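Local structure of nucleoporin NUP82 (Chaetomium thermophilum, 5CWW) at residues Ile49-Thr54 and Thr566-Pro571; His181-Asn186 and Gln290-Pro295; Glu195-Arg200 and Met252-Ala257; Asn421-Asn426 and Arg521-Leu526. The protein probably acts as a structural component of the nuclear pore complex and as a docking partner for transiently bound nuclear transport factors. One frame throughout, in Å; residues are numbered along the deposited sequence.

Contact 1: Ile49-Thr54 and Thr566-Pro571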
# COMPACT_ATOMS: atom_id res chain seq x y z
N ILE B 49 9.25 -3.29 15.94
CA ILE B 49 10.61 -3.83 15.93
C ILE B 49 11.21 -3.74 14.54
O ILE B 49 10.60 -4.14 13.55
CB ILE B 49 10.65 -5.30 16.41
CG1 ILE B 49 10.08 -5.41 17.83
CG2 ILE B 49 12.09 -5.82 16.39
CD1 ILE B 49 9.95 -6.84 18.34
N ALA B 50 12.43 -3.20 14.47
CA ALA B 50 13.20 -3.13 13.24
C ALA B 50 14.63 -3.57 13.53
O ALA B 50 15.03 -3.61 14.69
CB ALA B 50 13.18 -1.72 12.67
N ARG B 51 15.39 -3.90 12.49
CA ARG B 51 16.72 -4.46 12.68
C ARG B 51 17.71 -4.12 11.58
O ARG B 51 17.32 -3.76 10.46
CB ARG B 51 16.64 -5.99 12.79
CG ARG B 51 16.22 -6.66 11.48
CD ARG B 51 16.35 -8.16 11.57
NE ARG B 51 17.75 -8.61 11.49
CZ ARG B 51 18.38 -8.94 10.36
NH1 ARG B 51 17.76 -8.87 9.19
NH2 ARG B 51 19.65 -9.33 10.41
N ARG B 52 18.98 -4.25 11.91
CA ARG B 52 20.06 -4.24 10.94
C ARG B 52 21.16 -5.13 11.50
O ARG B 52 21.66 -4.90 12.60
CB ARG B 52 20.57 -2.82 10.67
CG ARG B 52 21.06 -2.06 11.89
CD ARG B 52 21.53 -0.66 11.51
NE ARG B 52 22.25 -0.01 12.60
CZ ARG B 52 22.84 1.17 12.51
NH1 ARG B 52 22.80 1.86 11.38
NH2 ARG B 52 23.48 1.68 13.56
N GLY B 53 21.52 -6.17 10.75
CA GLY B 53 22.43 -7.18 11.26
C GLY B 53 21.89 -7.76 12.56
O GLY B 53 20.75 -8.23 12.60
N THR B 54 22.69 -7.69 13.61
CA THR B 54 22.29 -8.19 14.92
C THR B 54 21.73 -7.08 15.82
O THR B 54 21.33 -7.34 16.96
CB THR B 54 23.46 -8.87 15.65
OG1 THR B 54 24.56 -7.95 15.77
CG2 THR B 54 23.91 -10.10 14.88
N THR B 566 10.02 -10.32 13.31
CA THR B 566 11.24 -9.89 12.64
C THR B 566 12.18 -11.07 12.48
O THR B 566 12.68 -11.61 13.47
CB THR B 566 11.95 -8.76 13.42
OG1 THR B 566 11.02 -7.70 13.67
CG2 THR B 566 13.13 -8.23 12.63
N SER B 567 12.41 -11.48 11.24
CA SER B 567 13.25 -12.63 10.95
C SER B 567 14.73 -12.24 10.94
O SER B 567 15.11 -11.24 10.32
CB SER B 567 12.86 -13.26 9.61
OG SER B 567 13.56 -14.48 9.41
N ILE B 568 15.54 -13.04 11.62
CA ILE B 568 16.98 -12.80 11.70
C ILE B 568 17.75 -14.08 11.44
O ILE B 568 17.44 -15.13 12.01
CB ILE B 568 17.38 -12.24 13.08
CG1 ILE B 568 16.41 -11.12 13.48
CG2 ILE B 568 18.83 -11.76 13.06
CD1 ILE B 568 16.84 -10.29 14.68
N ASP B 569 18.75 -14.00 10.57
CA ASP B 569 19.60 -15.14 10.25
C ASP B 569 21.07 -14.74 10.34
O ASP B 569 21.68 -14.37 9.35
CB ASP B 569 19.29 -15.68 8.85
CG ASP B 569 20.10 -16.93 8.52
OD1 ASP B 569 20.40 -17.71 9.44
OD2 ASP B 569 20.43 -17.12 7.33
N ASP B 570 21.61 -14.82 11.55
CA ASP B 570 22.99 -14.45 11.81
C ASP B 570 23.85 -15.71 11.97
O ASP B 570 23.38 -16.70 12.53
CB ASP B 570 23.08 -13.58 13.07
CG ASP B 570 24.50 -13.23 13.43
OD1 ASP B 570 25.01 -12.21 12.93
OD2 ASP B 570 25.12 -13.98 14.23
N PRO B 571 25.09 -15.69 11.48
CA PRO B 571 25.95 -16.88 11.60
C PRO B 571 26.31 -17.23 13.05
O PRO B 571 26.52 -18.40 13.34
CB PRO B 571 27.20 -16.49 10.81
CG PRO B 571 27.19 -15.01 10.76
CD PRO B 571 25.75 -14.63 10.69
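Gly53 O receives two bonds from Arg51, whose side chain lies against Thr566 and Ile568 of the facing strand. The contact sets strand 49-52 of the first sheet beside strand 566-570 of the last. This is consistent with the ring closure of a beta-propeller, where the first and last blades become neighbours. The chain is the N-terminal part of NUP82, and its series of small antiparallel sheets fits such a domain. The strand axes run nearly parallel, at 22°, and approach to 7.9 Å. No backbone bonds join the strands, so side chains carry the contact.

Arg51 NH2 reaches Gly53 O at 2.7 Å, tilted from the carbonyl plane. Arg51 NE adds a weak bond to the same oxygen. The NH2 bond chiefly ties the guanidinium to the loop after its own strand. The Arg51 chain bends at chi3 (-75°), which turns NE back in that direction. Arg51 CD meets Thr566 CG2 at 3.4 Å and Ile568 CG1 at 3.5 Å. Arg51 and Ile568 pass each other in opposite directions. Ile568 CA lies 4.2 Å above one guanidinium face, displaced toward its rim.

At one end of the contact, Thr54 CG2 sits 3.1 Å from Asp570 OD1. Thr54 OG1 pairs with Asp68, and Asp570 OD2 takes the backbone N-H groups of Asp572 and Leu573. Leu69, at the start of helix 69-77, packs on Ile568. At the other end, Ile49 CG2 rests 3.5 Å from Thr566 OG1.

Contact 2: His181-Asn186 and Gln290-Pro295; sequences HPLGVN and QRWTPP
Leu183 and Thr293 are joined by the one direct hydrogen bond between these segments. Thr293 N donates to Leu183 O at 2.7 Å, with an N-H...O angle of 169°. The donor lies in the carbonyl plane. The same oxygen also has a CA-H...O contact with Trp292 CA, at 3.3 Å.

A water makes the second polar link. It accepts from Val185 N at 2.9 Å and donates to Arg291 O at 2.6 Å.

Within the loop, a type I turn runs from His181 to Gly184. His181 ND1 accepts from Leu183 N at 3.1 Å, with the donor in the plane of the imidazole ring. This bond helps hold the Leu183 backbone in the turn.

Side-chain packing comes from two residues of the loop. Leu183 CD1 approaches Trp292 CE3 at 3.9 Å, and the two side chains lie alongside each other, pointing the same way. Leu183 CD2 meets Pro295 CD at 4.0 Å, where the side chains cross at about a right angle. The Val185 CG2 methyl lies against the hydroxyl oxygen Thr293 OG1 at 3.7 Å, again crosswise.

The contact joins the loop between neighbouring strands 175-180 and 189-194 of one propeller sheet to the short strand 291-292 of another sheet. Strand 291-292 pairs with strand 354-358, where Thr358 O accepts from Trp292 NE1. Leu298 of helix 298-315 packs on Leu183, and Val356 of strand 354-358 packs on Val185.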
# COMPACT_ATOMS: atom_id res chain seq x y z
N HIS B 181 11.76 2.95 -1.59
CA HIS B 181 11.72 2.53 -2.98
C HIS B 181 12.92 1.63 -3.30
O HIS B 181 14.05 1.99 -3.02
CB HIS B 181 11.72 3.74 -3.92
CG HIS B 181 11.19 3.43 -5.29
ND1 HIS B 181 11.84 2.58 -6.16
CD2 HIS B 181 10.07 3.83 -5.93
CE1 HIS B 181 11.15 2.48 -7.28
NE2 HIS B 181 10.07 3.24 -7.16
N PRO B 182 12.66 0.43 -3.87
CA PRO B 182 13.74 -0.51 -4.17
C PRO B 182 14.84 0.07 -5.06
O PRO B 182 15.97 -0.43 -5.04
CB PRO B 182 13.02 -1.65 -4.91
CG PRO B 182 11.61 -1.55 -4.49
CD PRO B 182 11.34 -0.11 -4.22
N LEU B 183 14.50 1.09 -5.84
CA LEU B 183 15.42 1.65 -6.83
C LEU B 183 15.85 3.07 -6.46
O LEU B 183 16.48 3.76 -7.27
CB LEU B 183 14.77 1.65 -8.21
CG LEU B 183 14.22 0.30 -8.69
CD1 LEU B 183 13.58 0.45 -10.06
CD2 LEU B 183 15.32 -0.75 -8.72
N GLY B 184 15.53 3.50 -5.25
CA GLY B 184 15.89 4.83 -4.79
C GLY B 184 17.38 5.00 -4.65
O GLY B 184 18.07 4.11 -4.14
N VAL B 185 17.90 6.14 -5.10
CA VAL B 185 19.32 6.45 -4.98
C VAL B 185 19.74 6.42 -3.52
O VAL B 185 19.09 7.04 -2.67
CB VAL B 185 19.65 7.83 -5.59
CG1 VAL B 185 21.14 8.12 -5.50
CG2 VAL B 185 19.19 7.89 -7.04
N ASN B 186 20.80 5.68 -3.22
CA ASN B 186 21.31 5.54 -1.85
C ASN B 186 20.29 4.97 -0.87
O ASN B 186 20.48 5.03 0.34
CB ASN B 186 21.81 6.89 -1.32
CG ASN B 186 22.95 7.46 -2.15
OD1 ASN B 186 23.80 6.72 -2.65
ND2 ASN B 186 22.98 8.78 -2.28
N GLN B 290 12.24 10.89 -8.99
CA GLN B 290 12.84 11.70 -10.05
C GLN B 290 14.14 11.09 -10.55
O GLN B 290 14.48 11.20 -11.73
CB GLN B 290 13.10 13.13 -9.56
CG GLN B 290 11.84 13.91 -9.26
CD GLN B 290 12.11 15.34 -8.87
OE1 GLN B 290 11.49 16.27 -9.40
NE2 GLN B 290 13.04 15.54 -7.95
N ARG B 291 14.86 10.45 -9.64
CA ARG B 291 16.12 9.78 -9.97
C ARG B 291 16.11 8.39 -9.36
O ARG B 291 15.60 8.19 -8.26
CB ARG B 291 17.31 10.60 -9.46
CG ARG B 291 17.67 11.77 -10.36
CD ARG B 291 18.65 12.72 -9.67
NE ARG B 291 17.96 13.72 -8.87
CZ ARG B 291 17.53 14.90 -9.33
NH1 ARG B 291 17.71 15.23 -10.60
NH2 ARG B 291 16.91 15.74 -8.51
N TRP B 292 16.68 7.42 -10.08
CA TRP B 292 16.61 6.02 -9.66
C TRP B 292 17.85 5.23 -10.07
O TRP B 292 18.56 5.60 -11.01
CB TRP B 292 15.36 5.37 -10.24
CG TRP B 292 15.25 5.45 -11.74
CD1 TRP B 292 15.11 6.58 -12.49
CD2 TRP B 292 15.25 4.36 -12.66
NE1 TRP B 292 15.03 6.26 -13.82
CE2 TRP B 292 15.12 4.90 -13.96
CE3 TRP B 292 15.36 2.97 -12.52
CZ2 TRP B 292 15.09 4.11 -15.10
CZ3 TRP B 292 15.33 2.18 -13.66
CH2 TRP B 292 15.20 2.75 -14.93
N THR B 293 18.10 4.15 -9.34
CA THR B 293 19.27 3.30 -9.55
C THR B 293 18.84 1.86 -9.82
O THR B 293 18.39 1.18 -8.90
CB THR B 293 20.21 3.33 -8.34
OG1 THR B 293 20.70 4.66 -8.13
CG2 THR B 293 21.40 2.39 -8.54
N PRO B 294 18.96 1.39 -11.07
CA PRO B 294 18.61 0.00 -11.37
C PRO B 294 19.81 -0.94 -11.25
O PRO B 294 20.94 -0.51 -11.46
CB PRO B 294 18.15 0.08 -12.82
CG PRO B 294 18.99 1.17 -13.41
CD PRO B 294 19.25 2.16 -12.29
N PRO B 295 19.56 -2.21 -10.92
CA PRO B 295 20.66 -3.17 -11.01
C PRO B 295 21.02 -3.41 -12.47
O PRO B 295 20.17 -3.19 -13.33
CB PRO B 295 20.10 -4.43 -10.34
CG PRO B 295 18.62 -4.32 -10.51
CD PRO B 295 18.31 -2.85 -10.44
O HOH W 1 15.81 8.14 -5.66

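Contact 3: Glu195-Arg200 and Met252-Ala257; sequences EDAIVR and MEVAAA
Glu195, Val254 and Ala197 carry this contact between the turn before strand 198-203 and the start of strand 254-258. Glu195 meets its partner through the backbone. Val254 N donates to Glu195 O at 2.9 Å, at an N-H...O angle of 165°. Glu253 CA brings a CA-H...O contact to the same oxygen, at 3.3 Å.

The Glu195 side chain extends beside that of Glu253, pointing the same way. The carboxylate planes are 29° apart, and Glu195 OE2 lies 4.1 Å from Glu253 OE1. These like charges would be expected to repel. Each has polar company: Glu253 OE2 is bonded to Thr277, and a water donates to Glu195 OE2 at 3.1 Å. That water also donates to Val254 O at 2.8 Å, so it ties the Glu195 carboxylate to the facing backbone.

Val254 uses one branch on the turn. Its CG2 stands anti to the carbonyl carbon and reaches Ala197 CB at 3.7 Å. Ala197 has a left-handed backbone conformation (phi 60°). Its CB also packs 3.6 Å from Met252 O. Met252, just past helix 248-251, packs on Leu221 of its own chain and on a basic side chain of another protein chain.

Strand 254-258 opens the next sheet, where Ala255 and Ala256 both face Ala275 in a classic beta bulge. A hairpin turn of one antiparallel sheet bonded to the first strand of the following sheet is consistent with neighbouring blades of a beta-propeller.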
# COMPACT_ATOMS: atom_id res chain seq x y z
N GLU B 195 -4.45 6.71 4.51
CA GLU B 195 -5.75 6.06 4.41
C GLU B 195 -6.57 6.57 3.23
O GLU B 195 -7.26 5.79 2.58
CB GLU B 195 -6.55 6.26 5.70
CG GLU B 195 -6.19 5.32 6.82
CD GLU B 195 -7.15 5.42 8.00
OE1 GLU B 195 -7.74 6.50 8.19
OE2 GLU B 195 -7.31 4.41 8.72
N ASP B 196 -6.50 7.87 2.96
CA ASP B 196 -7.28 8.45 1.87
C ASP B 196 -6.54 8.32 0.54
O ASP B 196 -6.77 9.09 -0.39
CB ASP B 196 -7.61 9.92 2.18
CG ASP B 196 -6.39 10.81 2.27
OD1 ASP B 196 -5.28 10.29 2.51
OD2 ASP B 196 -6.54 12.04 2.12
N ALA B 197 -5.65 7.33 0.47
CA ALA B 197 -5.07 6.88 -0.79
C ALA B 197 -4.28 7.97 -1.52
O ALA B 197 -4.38 8.10 -2.74
CB ALA B 197 -6.16 6.33 -1.71
N ILE B 198 -3.50 8.74 -0.77
CA ILE B 198 -2.56 9.66 -1.39
C ILE B 198 -1.16 9.08 -1.30
O ILE B 198 -0.67 8.77 -0.21
CB ILE B 198 -2.61 11.05 -0.72
CG1 ILE B 198 -4.00 11.66 -0.88
CG2 ILE B 198 -1.57 11.97 -1.35
CD1 ILE B 198 -4.27 12.80 0.04
N VAL B 199 -0.53 8.92 -2.46
CA VAL B 199 0.81 8.35 -2.56
C VAL B 199 1.82 9.48 -2.70
O VAL B 199 1.69 10.32 -3.58
CB VAL B 199 0.93 7.38 -3.75
CG1 VAL B 199 2.34 6.81 -3.85
CG2 VAL B 199 -0.09 6.25 -3.63
N ARG B 200 2.81 9.49 -1.82
CA ARG B 200 3.82 10.53 -1.82
C ARG B 200 5.23 9.96 -1.83
O ARG B 200 5.60 9.16 -0.97
CB ARG B 200 3.63 11.45 -0.61
CG ARG B 200 2.57 12.52 -0.83
CD ARG B 200 2.41 13.40 0.40
NE ARG B 200 1.42 12.86 1.32
CZ ARG B 200 0.18 13.31 1.48
NH1 ARG B 200 -0.26 14.34 0.78
NH2 ARG B 200 -0.62 12.72 2.35
N MET B 252 -11.93 3.19 -1.08
CA MET B 252 -10.50 3.38 -1.35
C MET B 252 -9.76 3.78 -0.08
O MET B 252 -8.77 4.51 -0.12
CB MET B 252 -10.30 4.43 -2.44
CG MET B 252 -10.77 3.98 -3.82
SD MET B 252 -10.26 5.07 -5.17
CE MET B 252 -8.51 4.69 -5.27
N GLU B 253 -10.26 3.30 1.06
CA GLU B 253 -9.52 3.42 2.31
C GLU B 253 -8.38 2.41 2.28
O GLU B 253 -8.61 1.21 2.24
CB GLU B 253 -10.43 3.17 3.52
CG GLU B 253 -9.74 3.37 4.86
CD GLU B 253 -10.60 2.96 6.03
OE1 GLU B 253 -10.94 3.83 6.86
OE2 GLU B 253 -10.94 1.76 6.13
N VAL B 254 -7.14 2.91 2.30
CA VAL B 254 -5.98 2.03 2.17
C VAL B 254 -5.69 1.30 3.47
O VAL B 254 -5.67 1.90 4.55
CB VAL B 254 -4.72 2.83 1.76
CG1 VAL B 254 -3.52 1.89 1.59
CG2 VAL B 254 -4.98 3.60 0.48
N ALA B 255 -5.47 -0.01 3.35
CA ALA B 255 -5.07 -0.84 4.49
C ALA B 255 -3.55 -0.95 4.55
O ALA B 255 -2.96 -0.84 5.62
CB ALA B 255 -5.69 -2.22 4.38
N ALA B 256 -2.92 -1.15 3.39
CA ALA B 256 -1.47 -1.25 3.32
C ALA B 256 -0.98 -1.18 1.88
O ALA B 256 -1.74 -1.41 0.94
CB ALA B 256 -0.99 -2.53 3.98
N ALA B 257 0.30 -0.88 1.72
CA ALA B 257 0.93 -0.83 0.42
C ALA B 257 2.34 -1.39 0.52
O ALA B 257 2.97 -1.33 1.58
CB ALA B 257 0.96 0.59 -0.11
O HOH W 2 -6.44 1.84 7.26

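Contact 4: Asn421-Asn426 and Arg521-Leu526; sequences NGLSLN and RLESEL
Helix 518-526 belongs to the helical connection between strands 509-514 and 548-554, neighbours in one sheet, and here it meets the loop that leads into strand 427-432 of another sheet. Ser424 and Glu523 form the polar centre. Glu523 OE1 accepts twice from Ser424. Ser424 OG donates to Glu523 OE1 at 2.7 Å, on its syn lone pair. Ser424 N donates to Glu523 OE1 at 2.9 Å, from well above the carboxylate plane. Ser424 OG stands between its own backbone N and carbonyl carbon (chi1 57°), which brings it to the same oxygen as the N-H. The Glu523 chain bends at chi2, and its CG lies 3.2 Å from Gly422 O.

Leucines pack beside this pair. Leu423 CD1 packs on Leu522 CG at 3.9 Å and on Leu526 CD1 at 4.2 Å. It also approaches Glu523 OE1, at 3.7 Å. Leu425 CD1 makes a looser contact with Leu522 CD2, at 4.3 Å. Leu526 CD1 touches Ser424 OG at 3.6 Å.

Another protein chain joins the site. One of its basic side chains is hydrogen-bonded to Ser424 OG, and apolar side chains of the other protein chain pack on Leu522 and Leu526. Glu523 is buried, yet one of its oxygens is held by two donors and the other has a weak bond from Gln527. This, with a basic group bound to Ser424, would favour a charged carboxylate.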
# COMPACT_ATOMS: atom_id res chain seq x y z
N ASN B 421 16.95 -17.05 -7.56
CA ASN B 421 16.26 -18.14 -8.25
C ASN B 421 14.91 -18.43 -7.61
O ASN B 421 14.82 -18.66 -6.40
CB ASN B 421 17.12 -19.40 -8.25
CG ASN B 421 16.53 -20.52 -9.09
OD1 ASN B 421 15.78 -20.27 -10.04
ND2 ASN B 421 16.85 -21.76 -8.74
N GLY B 422 13.86 -18.44 -8.43
CA GLY B 422 12.51 -18.65 -7.93
C GLY B 422 11.49 -18.68 -9.05
O GLY B 422 11.77 -19.20 -10.13
N LEU B 423 10.31 -18.12 -8.79
CA LEU B 423 9.20 -18.17 -9.74
C LEU B 423 9.16 -16.95 -10.65
O LEU B 423 9.24 -15.81 -10.18
CB LEU B 423 7.88 -18.30 -8.99
CG LEU B 423 6.62 -18.50 -9.85
CD1 LEU B 423 6.66 -19.85 -10.56
CD2 LEU B 423 5.37 -18.37 -9.01
N SER B 424 9.01 -17.18 -11.95
CA SER B 424 8.94 -16.11 -12.93
C SER B 424 7.56 -15.44 -12.96
O SER B 424 7.10 -15.02 -14.02
CB SER B 424 9.30 -16.64 -14.32
OG SER B 424 8.45 -17.71 -14.69
N LEU B 425 6.92 -15.35 -11.80
CA LEU B 425 5.61 -14.71 -11.68
C LEU B 425 5.53 -13.96 -10.37
O LEU B 425 6.07 -14.41 -9.35
CB LEU B 425 4.48 -15.73 -11.75
CG LEU B 425 4.32 -16.60 -13.00
CD1 LEU B 425 3.30 -17.69 -12.70
CD2 LEU B 425 3.88 -15.78 -14.20
N ASN B 426 4.86 -12.82 -10.38
CA ASN B 426 4.55 -12.13 -9.13
C ASN B 426 3.57 -12.96 -8.31
O ASN B 426 2.63 -13.54 -8.86
CB ASN B 426 3.97 -10.74 -9.40
CG ASN B 426 4.88 -9.87 -10.23
OD1 ASN B 426 6.01 -9.58 -9.84
ND2 ASN B 426 4.39 -9.43 -11.39
N ARG B 521 8.50 -26.01 -8.32
CA ARG B 521 7.94 -27.03 -9.20
C ARG B 521 7.17 -26.39 -10.35
O ARG B 521 7.19 -26.90 -11.47
CB ARG B 521 7.01 -27.98 -8.42
CG ARG B 521 7.70 -28.77 -7.32
CD ARG B 521 6.80 -29.88 -6.80
NE ARG B 521 7.04 -30.19 -5.40
CZ ARG B 521 8.03 -30.96 -4.95
NH1 ARG B 521 8.89 -31.51 -5.80
NH2 ARG B 521 8.16 -31.17 -3.65
N LEU B 522 6.50 -25.28 -10.07
CA LEU B 522 5.76 -24.57 -11.12
C LEU B 522 6.74 -23.97 -12.12
O LEU B 522 6.55 -24.07 -13.33
CB LEU B 522 4.87 -23.48 -10.52
CG LEU B 522 4.12 -22.62 -11.55
CD1 LEU B 522 3.32 -23.48 -12.53
CD2 LEU B 522 3.20 -21.62 -10.85
N GLU B 523 7.80 -23.34 -11.60
CA GLU B 523 8.80 -22.71 -12.46
C GLU B 523 9.49 -23.73 -13.36
O GLU B 523 9.77 -23.44 -14.53
CB GLU B 523 9.84 -21.96 -11.62
CG GLU B 523 10.95 -21.31 -12.43
CD GLU B 523 10.44 -20.23 -13.38
OE1 GLU B 523 9.31 -19.75 -13.18
OE2 GLU B 523 11.17 -19.88 -14.33
N SER B 524 9.77 -24.91 -12.83
CA SER B 524 10.42 -25.95 -13.61
C SER B 524 9.52 -26.38 -14.76
O SER B 524 10.00 -26.65 -15.87
CB SER B 524 10.78 -27.15 -12.74
OG SER B 524 9.62 -27.78 -12.22
N GLU B 525 8.22 -26.45 -14.51
CA GLU B 525 7.26 -26.77 -15.56
C GLU B 525 7.19 -25.66 -16.60
O GLU B 525 7.03 -25.93 -17.79
CB GLU B 525 5.88 -27.02 -14.96
CG GLU B 525 4.89 -27.60 -15.97
CD GLU B 525 5.40 -28.89 -16.59
OE1 GLU B 525 6.05 -29.69 -15.88
OE2 GLU B 525 5.15 -29.10 -17.80
N LEU B 526 7.31 -24.41 -16.16
CA LEU B 526 7.31 -23.28 -17.08
C LEU B 526 8.56 -23.31 -17.96
O LEU B 526 8.52 -22.88 -19.11
CB LEU B 526 7.24 -21.95 -16.31
CG LEU B 526 5.90 -21.65 -15.63
CD1 LEU B 526 6.04 -20.45 -14.70
CD2 LEU B 526 4.80 -21.40 -16.66

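Overall arrangement
The four contacts lie apart, with centres 22 to 31 Å from one another. Contact 4 is buried, while contacts 1, 2 and 3 are partly buried. Contact 1 spans the chain from near its start to near its end, and the other three are nested within that span. Contacts 2 and 3 share an element: both start from the sheet containing strands 175-180, 189-194 and 198-203, and contact 3 is nested inside contact 2. Contact 1 relies on side-chain packing between strands. Contacts 2 and 3 each combine one backbone bond with a bridging water. Contact 4 joins a helix to a loop through a carboxylate bonded twice by Ser424, with leucines packed alongside. Another protein chain reaches contacts 3 and 4.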